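Local atomic coordinates of acetyl-CoA acetyltransferase (Elizabethkingia anophelis NUHP1, PDB entry 6BN2), a protein that probably catalyses the reversible condensation of two acetyl-CoA molecules into acetoacetyl-CoA, as a thiolase-family acetyl-CoA C-acetyltransferase. Residues I318-F323 against I370-Q375; P305-K310 against A394-N399. One frame throughout, in Å; residues are numbered along the deposited sequence.

Interaction 1: residues I318-F323 against I370-Q375; sequences IDFFEF and INVLKQ
Phe320 on the edge strand 320-323 meets Val372 and Leu373 on the last turns of helix 358-375. Its side chain can be followed outward. Phe320 CB lies 3.8 Å from Val372 CG1. A second methyl meets the base of the side chain, with Leu373 CD2 4.0 Å from Phe320 CB. Phe320 CG comes closest to the helix, 3.7 Å from Val372 CG1. That methyl approaches the ring obliquely and also meets CD2 of Phe320. On the other ortho carbon, Phe320 CD1 lies 4.1 Å from Leu373 CD2, a methyl that sits at the ring edge near its plane. The Phe320 side chain also touches Asn376, in the loop after the helix. Val372 uses both branches. CG1 is anti to its own backbone N (chi1 163°) and serves Phe320. CG2 turns to Glu322, with 4.0 Å between Val372 CG2 and Glu322 OE1. Here a carboxylate oxygen only touches the methyl at van der Waals distance. The strand is held in the sheet by backbone hydrogen bonds from Phe320 and Glu322 to Ala382. The axes of strand 320-323 and helix segment 370-375 run nearly antiparallel, at 157° and 8.9 Å. This is helix-on-sheet packing in the C-terminal thiolase domain, where a helix covers one face of the mixed sheet of the thiolase fold.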
loop_
_atom_site.group_PDB
_atom_site.type_symbol
_atom_site.label_atom_id
_atom_site.label_comp_id
_atom_site.label_asym_id
_atom_site.label_seq_id
_atom_site.Cartn_x
_atom_site.Cartn_y
_atom_site.Cartn_z
ATOM N N ILE A 318 17.173 -3.960 -25.749
ATOM C CA ILE A 318 17.173 -4.683 -24.481
ATOM C C ILE A 318 17.922 -5.997 -24.654
ATOM O O ILE A 318 17.619 -6.780 -25.563
ATOM C CB ILE A 318 15.744 -4.944 -23.989
ATOM C CG1 ILE A 318 14.945 -3.637 -23.886
ATOM C CG2 ILE A 318 15.807 -5.691 -22.658
ATOM C CD1 ILE A 318 15.559 -2.594 -22.930
ATOM N N ASP A 319 18.914 -6.235 -23.788
ATOM C CA ASP A 319 19.713 -7.451 -23.892
ATOM C C ASP A 319 19.048 -8.638 -23.200
ATOM O O ASP A 319 19.108 -9.765 -23.707
ATOM C CB ASP A 319 21.098 -7.215 -23.289
ATOM C CG ASP A 319 21.935 -6.238 -24.108
ATOM O OD1 ASP A 319 21.819 -6.254 -25.351
ATOM O OD2 ASP A 319 22.725 -5.466 -23.518
ATOM N N PHE A 320 18.438 -8.409 -22.038
ATOM C CA PHE A 320 17.825 -9.483 -21.265
ATOM C C PHE A 320 16.550 -8.987 -20.620
ATOM O O PHE A 320 16.432 -7.809 -20.274
ATOM C CB PHE A 320 18.784 -10.027 -20.192
ATOM C CG PHE A 320 19.903 -10.813 -20.781
ATOM C CD1 PHE A 320 21.107 -10.197 -21.116
ATOM C CD2 PHE A 320 19.726 -12.155 -21.087
ATOM C CE1 PHE A 320 22.135 -10.926 -21.731
ATOM C CE2 PHE A 320 20.754 -12.896 -21.686
ATOM C CZ PHE A 320 21.955 -12.280 -22.010
ATOM N N PHE A 321 15.607 -9.916 -20.442
ATOM C CA PHE A 321 14.282 -9.622 -19.905
ATOM C C PHE A 321 13.995 -10.532 -18.724
ATOM O O PHE A 321 14.384 -11.705 -18.726
ATOM C CB PHE A 321 13.169 -9.867 -20.935
ATOM C CG PHE A 321 13.309 -9.072 -22.197
ATOM C CD1 PHE A 321 14.130 -9.523 -23.227
ATOM C CD2 PHE A 321 12.589 -7.894 -22.375
ATOM C CE1 PHE A 321 14.248 -8.804 -24.416
ATOM C CE2 PHE A 321 12.703 -7.160 -23.562
ATOM C CZ PHE A 321 13.529 -7.618 -24.580
ATOM N N GLU A 322 13.250 -10.006 -17.747
ATOM C CA GLU A 322 12.652 -10.828 -16.694
ATOM C C GLU A 322 11.160 -10.559 -16.727
ATOM O O GLU A 322 10.728 -9.455 -16.386
ATOM C CB GLU A 322 13.221 -10.497 -15.313
ATOM C CG GLU A 322 14.613 -11.020 -15.076
ATOM C CD GLU A 322 14.624 -12.505 -14.762
ATOM O OE1 GLU A 322 15.557 -13.188 -15.233
ATOM O OE2 GLU A 322 13.721 -12.984 -14.044
ATOM N N PHE A 323 10.382 -11.542 -17.168
ATOM C CA PHE A 323 8.921 -11.490 -17.139
ATOM C C PHE A 323 8.440 -12.496 -16.105
ATOM O O PHE A 323 8.723 -13.692 -16.240
ATOM C CB PHE A 323 8.321 -11.847 -18.499
ATOM C CG PHE A 323 8.305 -10.731 -19.485
ATOM C CD1 PHE A 323 7.253 -9.827 -19.504
ATOM C CD2 PHE A 323 9.294 -10.625 -20.446
ATOM C CE1 PHE A 323 7.213 -8.799 -20.441
ATOM C CE2 PHE A 323 9.264 -9.603 -21.375
ATOM C CZ PHE A 323 8.228 -8.689 -21.374
ATOM N N ILE A 370 19.306 -7.635 -12.454
ATOM C CA ILE A 370 20.600 -6.969 -12.248
ATOM C C ILE A 370 21.736 -7.965 -12.406
ATOM O O ILE A 370 22.756 -7.693 -13.059
ATOM C CB ILE A 370 20.639 -6.296 -10.864
ATOM C CG1 ILE A 370 19.721 -5.077 -10.874
ATOM C CG2 ILE A 370 22.091 -5.928 -10.473
ATOM C CD1 ILE A 370 19.363 -4.565 -9.473
ATOM N N ASN A 371 21.583 -9.131 -11.792
ATOM C CA ASN A 371 22.654 -10.108 -11.835
ATOM C C ASN A 371 22.736 -10.815 -13.177
ATOM O O ASN A 371 23.836 -11.121 -13.627
ATOM C CB ASN A 371 22.475 -11.075 -10.667
ATOM C CG ASN A 371 22.794 -10.393 -9.360
ATOM O OD1 ASN A 371 21.895 -9.917 -8.631
ATOM N ND2 ASN A 371 24.076 -10.253 -9.095
ATOM N N VAL A 372 21.604 -11.055 -13.841
ATOM C CA VAL A 372 21.641 -11.578 -15.208
ATOM C C VAL A 372 22.454 -10.656 -16.112
ATOM O O VAL A 372 23.295 -11.111 -16.902
ATOM C CB VAL A 372 20.215 -11.773 -15.754
ATOM C CG1 VAL A 372 20.253 -11.908 -17.283
ATOM C CG2 VAL A 372 19.528 -12.987 -15.113
ATOM N N LEU A 373 22.217 -9.341 -16.013
ATOM C CA LEU A 373 22.971 -8.414 -16.859
ATOM C C LEU A 373 24.472 -8.484 -16.575
ATOM O O LEU A 373 25.283 -8.476 -17.505
ATOM C CB LEU A 373 22.452 -6.985 -16.683
ATOM C CG LEU A 373 21.012 -6.737 -17.113
ATOM C CD1 LEU A 373 20.660 -5.287 -16.749
ATOM C CD2 LEU A 373 20.827 -6.989 -18.617
ATOM N N LYS A 374 24.865 -8.556 -15.304
ATOM C CA LYS A 374 26.290 -8.617 -14.989
ATOM C C LYS A 374 26.896 -9.943 -15.432
ATOM O O LYS A 374 28.014 -9.969 -15.960
ATOM C CB LYS A 374 26.499 -8.385 -13.493
ATOM C CG LYS A 374 26.162 -6.950 -13.099
ATOM C CD LYS A 374 26.384 -6.672 -11.623
ATOM C CE LYS A 374 26.016 -5.227 -11.322
ATOM N NZ LYS A 374 26.811 -4.292 -12.176
ATOM N N GLN A 375 26.157 -11.045 -15.248
ATOM C CA GLN A 375 26.655 -12.365 -15.637
ATOM C C GLN A 375 26.897 -12.462 -17.133
ATOM O O GLN A 375 27.749 -13.246 -17.580
ATOM C CB GLN A 375 25.660 -13.440 -15.194
ATOM C CG GLN A 375 25.655 -13.626 -13.670
ATOM C CD GLN A 375 24.364 -14.208 -13.132
ATOM O OE1 GLN A 375 23.513 -14.678 -13.884
ATOM N NE2 GLN A 375 24.208 -14.162 -11.812
#

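Interaction 2: residues P305-K310 against A394-N399; sequences PIALAK and AIVIEN
Ala307 and Leu308 on helix 300-311 pack against Ala394 and Val396 on strand 391-399. The tight part is small and made almost wholly of methyl groups. The CB of Ala307 points at the strand and stands 4.0 Å from Val396 CG2. Ala307 CB is also 4.3 Å from Ala394 CB. The carbonyl oxygen Ala394 O lies 4.2 Å from Ala307 CB. This methyl therefore bridges two residues that alternate along one face of the strand. With alanine on both sides, the backbones come close: the CA atoms of Ala307 and Ile395 are 6.4 Å apart, and the axes of the two segments approach to 7.7 Å. Val396 CG2 is met by both Ala307 and Leu308. The rotamer of Val396 (chi1 177°) is the one in which CG2, not CG1, makes these contacts. Leu308 reaches the methyl from the flank, with Leu308 CD2 4.1 Å from Val396 CG2. The two side chains cross at about a right angle. Leu308 also rests on Ile315 and Ile318, and Val396 on Leu313, so the hydrophobic patch extends beyond the two segments.

The solvent side of the helix is looser. Pro305 is exposed and its CB points away from the strand; Ala309 is exposed as well. Lys310 is tied to the second subunit, where its NZ makes a salt bridge to Asp114. The N-to-C directions of the two segments differ by 38°, and the later strand residues lie progressively farther from the helix.

Ala307 O bonds to Ser285 OG, and Val396 pairs through its backbone with strand 281-290. Between helix and strand, the chemistry implies cohesion by shape and burial of methyl groups, with the lysine charge kept to the outer side.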
loop_
_atom_site.group_PDB
_atom_site.type_symbol
_atom_site.label_atom_id
_atom_site.label_comp_id
_atom_site.label_asym_id
_atom_site.label_seq_id
_atom_site.Cartn_x
_atom_site.Cartn_y
_atom_site.Cartn_z
ATOM N N PRO A 305 6.228 -1.589 -23.664
ATOM C CA PRO A 305 6.419 -0.549 -24.686
ATOM C C PRO A 305 6.303 0.863 -24.147
ATOM O O PRO A 305 6.991 1.758 -24.654
ATOM C CB PRO A 305 5.313 -0.856 -25.710
ATOM C CG PRO A 305 5.120 -2.357 -25.567
ATOM C CD PRO A 305 5.223 -2.588 -24.078
ATOM N N ILE A 306 5.466 1.098 -23.129
ATOM C CA ILE A 306 5.390 2.439 -22.549
ATOM C C ILE A 306 6.710 2.800 -21.887
ATOM O O ILE A 306 7.234 3.911 -22.064
ATOM C CB ILE A 306 4.224 2.542 -21.550
ATOM C CG1 ILE A 306 2.898 2.225 -22.245
ATOM C CG2 ILE A 306 4.197 3.950 -20.953
ATOM C CD1 ILE A 306 1.716 2.185 -21.291
ATOM N N ALA A 307 7.261 1.867 -21.109
ATOM C CA ALA A 307 8.549 2.111 -20.465
ATOM C C ALA A 307 9.645 2.313 -21.502
ATOM O O ALA A 307 10.510 3.182 -21.339
ATOM C CB ALA A 307 8.904 0.962 -19.515
ATOM N N LEU A 308 9.634 1.522 -22.578
ATOM C CA LEU A 308 10.648 1.714 -23.614
ATOM C C LEU A 308 10.547 3.095 -24.236
ATOM O O LEU A 308 11.564 3.761 -24.449
ATOM C CB LEU A 308 10.528 0.636 -24.691
ATOM C CG LEU A 308 10.894 -0.765 -24.199
ATOM C CD1 LEU A 308 10.569 -1.805 -25.282
ATOM C CD2 LEU A 308 12.375 -0.815 -23.841
ATOM N N ALA A 309 9.327 3.549 -24.536
ATOM C CA ALA A 309 9.184 4.866 -25.144
ATOM C C ALA A 309 9.676 5.959 -24.202
ATOM O O ALA A 309 10.308 6.931 -24.639
ATOM C CB ALA A 309 7.730 5.108 -25.547
ATOM N N LYS A 310 9.407 5.809 -22.908
ATOM C CA LYS A 310 9.912 6.770 -21.935
ATOM C C LYS A 310 11.435 6.755 -21.869
ATOM O O LYS A 310 12.052 7.805 -21.654
ATOM C CB LYS A 310 9.295 6.482 -20.564
ATOM C CG LYS A 310 7.805 6.829 -20.536
ATOM C CD LYS A 310 7.176 6.389 -19.217
ATOM C CE LYS A 310 7.549 7.336 -18.073
ATOM N NZ LYS A 310 6.904 6.896 -16.784
ATOM N N ALA A 394 6.288 -2.284 -15.514
ATOM C CA ALA A 394 7.514 -2.597 -16.245
ATOM C C ALA A 394 8.595 -1.596 -15.875
ATOM O O ALA A 394 8.309 -0.426 -15.598
ATOM C CB ALA A 394 7.293 -2.564 -17.769
ATOM N N ILE A 395 9.850 -2.045 -15.901
ATOM C CA ILE A 395 10.963 -1.172 -15.563
ATOM C C ILE A 395 12.142 -1.516 -16.468
ATOM O O ILE A 395 12.360 -2.684 -16.810
ATOM C CB ILE A 395 11.317 -1.288 -14.061
ATOM C CG1 ILE A 395 12.373 -0.257 -13.657
ATOM C CG2 ILE A 395 11.753 -2.742 -13.694
ATOM C CD1 ILE A 395 12.550 -0.180 -12.127
ATOM N N VAL A 396 12.867 -0.482 -16.900
ATOM C CA VAL A 396 14.062 -0.622 -17.732
ATOM C C VAL A 396 15.252 -0.179 -16.898
ATOM O O VAL A 396 15.218 0.901 -16.292
ATOM C CB VAL A 396 13.935 0.223 -19.017
ATOM C CG1 VAL A 396 15.222 0.132 -19.851
ATOM C CG2 VAL A 396 12.721 -0.234 -19.828
ATOM N N ILE A 397 16.307 -1.003 -16.854
ATOM C CA ILE A 397 17.490 -0.631 -16.091
ATOM C C ILE A 397 18.708 -0.728 -16.989
ATOM O O ILE A 397 18.699 -1.397 -18.026
ATOM C CB ILE A 397 17.696 -1.492 -14.824
ATOM C CG1 ILE A 397 17.985 -2.945 -15.190
ATOM C CG2 ILE A 397 16.503 -1.359 -13.869
ATOM C CD1 ILE A 397 18.318 -3.825 -13.968
ATOM N N GLU A 398 19.755 -0.009 -16.594
ATOM C CA GLU A 398 21.026 -0.024 -17.303
ATOM C C GLU A 398 22.075 -0.581 -16.357
ATOM O O GLU A 398 22.312 -0.017 -15.286
ATOM C CB GLU A 398 21.423 1.372 -17.790
ATOM C CG GLU A 398 22.784 1.364 -18.522
ATOM C CD GLU A 398 23.311 2.761 -18.827
ATOM O OE1 GLU A 398 22.568 3.747 -18.621
ATOM O OE2 GLU A 398 24.475 2.870 -19.269
ATOM N N ASN A 399 22.679 -1.693 -16.741
ATOM C CA ASN A 399 23.788 -2.239 -15.970
ATOM C C ASN A 399 24.979 -1.288 -16.006
ATOM O O ASN A 399 25.348 -0.770 -17.065
ATOM C CB ASN A 399 24.175 -3.608 -16.533
ATOM C CG ASN A 399 25.367 -4.222 -15.806
ATOM O OD1 ASN A 399 25.498 -4.082 -14.586
ATOM N ND2 ASN A 399 26.250 -4.901 -16.557
#

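The two contacts lie 13 Å apart, centre to centre, in the C-terminal thiolase domain. Both rest on the same mixed sheet. Along the chain the order is helix 300-311, strand 320-323, helix 358-375, strand 391-399, so interaction 1 falls between the halves of interaction 2. They touch directly. Ile318 CD1 packs on Leu308 CD2 at 3.8 Å, and Ile370 CG1 on Ile397 CD1 at 3.6 Å. Lys374 NZ probably hydrogen-bonds to Asn399 OD1. Strand 391-399 thus has helix 300-311 against one face and helix 358-375 against the other. Together they make up part of the helix-sheet-helix layering, consistent with the five-layered thiolase fold.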